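Local coordinates for alcohol dehydrogenase, zinc-containing (Thermotoga maritima, PDB 1VJ0), which catalyses the oxidation of alcohols as a zinc-containing alcohol dehydrogenase of the medium-chain dehydrogenase family, at the interface of chains A and B. Residues are numbered along the deposited sequence; one frame, centred on the assembly and turned at random. Chains: chain A/B, alcohol dehydrogenase, zinc-containing.

The interface of chains A and B. Residues chain A 192-193, 195-196, 221; chain B 184, 188, 218, 334, 337-338.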
ATOM      1  N   GLU A 192      -0.059   2.319   7.320  1.00 32.52           N
ATOM      2  CA  GLU A 192       0.459   3.690   7.436  1.00 33.65           C
ATOM      3  C   GLU A 192       1.660   3.657   8.396  1.00 31.95           C
ATOM      4  O   GLU A 192       1.912   2.646   9.053  1.00 30.93           O
ATOM      5  CB  GLU A 192      -0.598   4.638   8.068  1.00 33.98           C
ATOM      6  CG  GLU A 192      -1.873   4.894   7.305  0.65 37.87           C
ATOM      7  CD  GLU A 192      -1.654   5.615   5.991  0.65 41.22           C
ATOM      8  OE1 GLU A 192      -0.928   6.649   5.942  0.65 41.24           O
ATOM      9  OE2 GLU A 192      -2.222   5.121   4.990  0.65 46.17           O
ATOM     10  N   SER A 193       2.367   4.774   8.496  1.00 30.75           N
ATOM     11  CA  SER A 193       3.321   4.953   9.605  1.00 30.45           C
ATOM     12  C   SER A 193       2.612   5.085  10.955  1.00 29.48           C
ATOM     13  O   SER A 193       1.448   5.446  11.014  1.00 30.13           O
ATOM     14  CB  SER A 193       4.247   6.131   9.349  1.00 31.37           C
ATOM     15  OG  SER A 193       3.952   7.274  10.096  1.00 33.21           O
ATOM     16  N   ALA A 195       3.650   7.201  13.228  1.00 27.94           N
ATOM     17  CA  ALA A 195       3.798   8.577  13.676  1.00 27.74           C
ATOM     18  C   ALA A 195       2.445   9.199  14.006  1.00 28.46           C
ATOM     19  O   ALA A 195       1.487   9.144  13.210  1.00 28.78           O
ATOM     20  CB  ALA A 195       4.448   9.394  12.646  1.00 27.61           C
ATOM     21  N   GLY A 196       2.378   9.803  15.171  1.00 28.64           N
ATOM     22  CA  GLY A 196       1.158  10.403  15.660  1.00 28.87           C
ATOM     23  C   GLY A 196       0.071   9.399  16.058  1.00 29.25           C
ATOM     24  O   GLY A 196      -1.077   9.836  16.348  1.00 30.46           O
ATOM     25  N   GLU A 221       3.001   7.341  18.870  1.00 29.20           N
ATOM     26  CA  GLU A 221       2.976   8.434  19.812  1.00 29.68           C
ATOM     27  C   GLU A 221       2.606   7.995  21.225  1.00 28.95           C
ATOM     28  O   GLU A 221       3.229   8.419  22.226  1.00 28.69           O
ATOM     29  CB  GLU A 221       1.999   9.506  19.338  1.00 30.44           C
ATOM     30  CG  GLU A 221       2.001  10.735  20.227  1.00 32.36           C
ATOM     31  CD  GLU A 221       1.074  11.808  19.690  1.00 35.39           C
ATOM     32  OE1 GLU A 221       1.305  12.277  18.559  1.00 40.10           O
ATOM     33  OE2 GLU A 221       0.095  12.150  20.383  1.00 44.94           O
TER
ATOM     34  N   TYR B 184       9.326  14.774   6.581  1.00 27.58           N
ATOM     35  CA  TYR B 184       8.371  13.745   6.995  1.00 27.90           C
ATOM     36  C   TYR B 184       7.644  13.177   5.763  1.00 28.37           C
ATOM     37  O   TYR B 184       7.576  11.965   5.578  1.00 28.61           O
ATOM     38  CB  TYR B 184       7.363  14.211   8.033  1.00 28.76           C
ATOM     39  CG  TYR B 184       6.500  13.000   8.332  1.00 27.91           C
ATOM     40  CD1 TYR B 184       7.012  11.976   9.120  1.00 31.09           C
ATOM     41  CD2 TYR B 184       5.298  12.818   7.699  1.00 26.82           C
ATOM     42  CE1 TYR B 184       6.296  10.808   9.328  1.00 30.63           C
ATOM     43  CE2 TYR B 184       4.563  11.664   7.882  1.00 29.22           C
ATOM     44  CZ  TYR B 184       5.097  10.639   8.676  1.00 29.31           C
ATOM     45  OH  TYR B 184       4.418   9.468   8.858  1.00 32.44           O
ATOM     46  N   ASP B 188       7.361   9.424   4.514  1.00 30.21           N
ATOM     47  CA  ASP B 188       5.988   8.899   4.536  1.00 30.41           C
ATOM     48  C   ASP B 188       5.643   8.195   3.209  1.00 30.25           C
ATOM     49  O   ASP B 188       4.790   7.331   3.178  1.00 28.84           O
ATOM     50  CB  ASP B 188       4.976  10.025   4.816  1.00 31.02           C
ATOM     51  CG  ASP B 188       3.592   9.502   5.175  1.00 32.17           C
ATOM     52  OD1 ASP B 188       3.454   8.725   6.140  1.00 34.99           O
ATOM     53  OD2 ASP B 188       2.593   9.806   4.529  1.00 33.14           O
ATOM     54  N   LEU B 218      11.326   6.415  13.182  1.00 27.47           N
ATOM     55  CA  LEU B 218      10.556   5.400  12.441  1.00 27.84           C
ATOM     56  C   LEU B 218      11.186   3.986  12.459  1.00 27.52           C
ATOM     57  O   LEU B 218      10.557   3.016  11.996  1.00 27.46           O
ATOM     58  CB  LEU B 218      10.301   5.870  11.009  1.00 29.48           C
ATOM     59  CG  LEU B 218       9.484   7.138  10.812  1.00 29.58           C
ATOM     60  CD1 LEU B 218       9.330   7.377   9.297  1.00 33.90           C
ATOM     61  CD2 LEU B 218       8.156   7.063  11.501  1.00 32.17           C
ATOM     62  N   LYS B 334       1.861  14.764  12.007  1.00 27.73           N
ATOM     63  CA  LYS B 334       2.838  13.713  12.285  1.00 29.18           C
ATOM     64  C   LYS B 334       4.256  14.221  12.623  1.00 28.83           C
ATOM     65  O   LYS B 334       4.963  13.695  13.539  1.00 29.69           O
ATOM     66  CB  LYS B 334       2.810  12.700  11.136  1.00 28.64           C
ATOM     67  CG  LYS B 334       1.448  11.961  11.087  1.00 29.89           C
ATOM     68  CD  LYS B 334       1.369  11.115   9.832  1.00 32.67           C
ATOM     69  CE  LYS B 334      -0.090  10.722   9.531  1.00 34.80           C
ATOM     70  NZ  LYS B 334      -0.127  10.022   8.253  1.00 36.26           N
ATOM     71  N   SER B 337       4.319  15.504  16.136  1.00 28.75           N
ATOM     72  CA  SER B 337       4.386  14.368  17.041  1.00 28.86           C
ATOM     73  C   SER B 337       5.798  13.811  17.220  1.00 27.68           C
ATOM     74  O   SER B 337       6.255  13.584  18.360  1.00 27.35           O
ATOM     75  CB  SER B 337       3.421  13.273  16.583  1.00 29.99           C
ATOM     76  OG  SER B 337       3.622  12.130  17.449  1.00 33.60           O
ATOM     77  N   ILE B 338       6.516  13.621  16.123  1.00 26.30           N
ATOM     78  CA  ILE B 338       7.909  13.205  16.185  1.00 25.62           C
ATOM     79  C   ILE B 338       8.786  14.299  16.827  1.00 25.72           C
ATOM     80  O   ILE B 338       9.655  14.039  17.665  1.00 26.41           O
ATOM     81  CB  ILE B 338       8.411  12.860  14.756  1.00 25.62           C
ATOM     82  CG1 ILE B 338       7.649  11.627  14.226  1.00 26.10           C
ATOM     83  CG2 ILE B 338       9.908  12.662  14.777  1.00 26.07           C
ATOM     84  CD1 ILE B 338       7.990  11.236  12.796  1.00 28.82           C
TER
HETATM   85  O   HOH W   1       4.754   9.853  16.789  1.00 28.33           O
HETATM   86  O   HOH W   2       1.255   7.216   7.214  1.00 29.39           O
HETATM   87  O   HOH W   3       0.631   7.498   4.024  1.00 62.61           O
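Two short hydroxyl-centred hydrogen bonds tie two loops of chain A to helices 170-188 and 329-340 of chain B, an example of a polar protein-protein contact completed by water. In the first, A:Ser193 OG donates to the phenol oxygen B:Tyr184 OH at 2.6 Å, lying in the ring plane at the edge. The same OG accepts the backbone N-H of A:Ala195 at 3.1 Å (147° at H); the two bonds together probably hold OG at chi1 105°, away from a staggered position. An alanine in place of A:Ser193 would probably cost the loop both its link to the tyrosine and the brace on its own backbone. In the second, B:Ser337 OG, anti to its backbone N, donates at 2.6 Å to the carboxylate A:Glu221 OE1, which accepts through its lone pair pointing away from the other carboxylate oxygen; the glutamate reaches it on an extended chain.

Water adds bridges beside these links. Water 1 joins B:Ser337 OG to A:Gly196 N, whose N-H points almost straight at it (177° at H). Waters 2 and 3 stand between the carboxylates of A:Glu192 and B:Asp188, whose like charges they may soften; water 2 also pairs with A:Ser193 N, and B:Lys334 NZ, 4.2 Å from A:Glu192 OE1, could help.

Apolar contacts lie between these polar ends: the methyl A:Ala195 CB sits 4.0 Å from B:Ile338 CD1 and also meets B:Lys334 CB, which covers the rim of one face of the B:Tyr184 ring. Repeated by two-fold symmetry, the patch helps join two subunits in the deposited tetramer, plausibly its biological form.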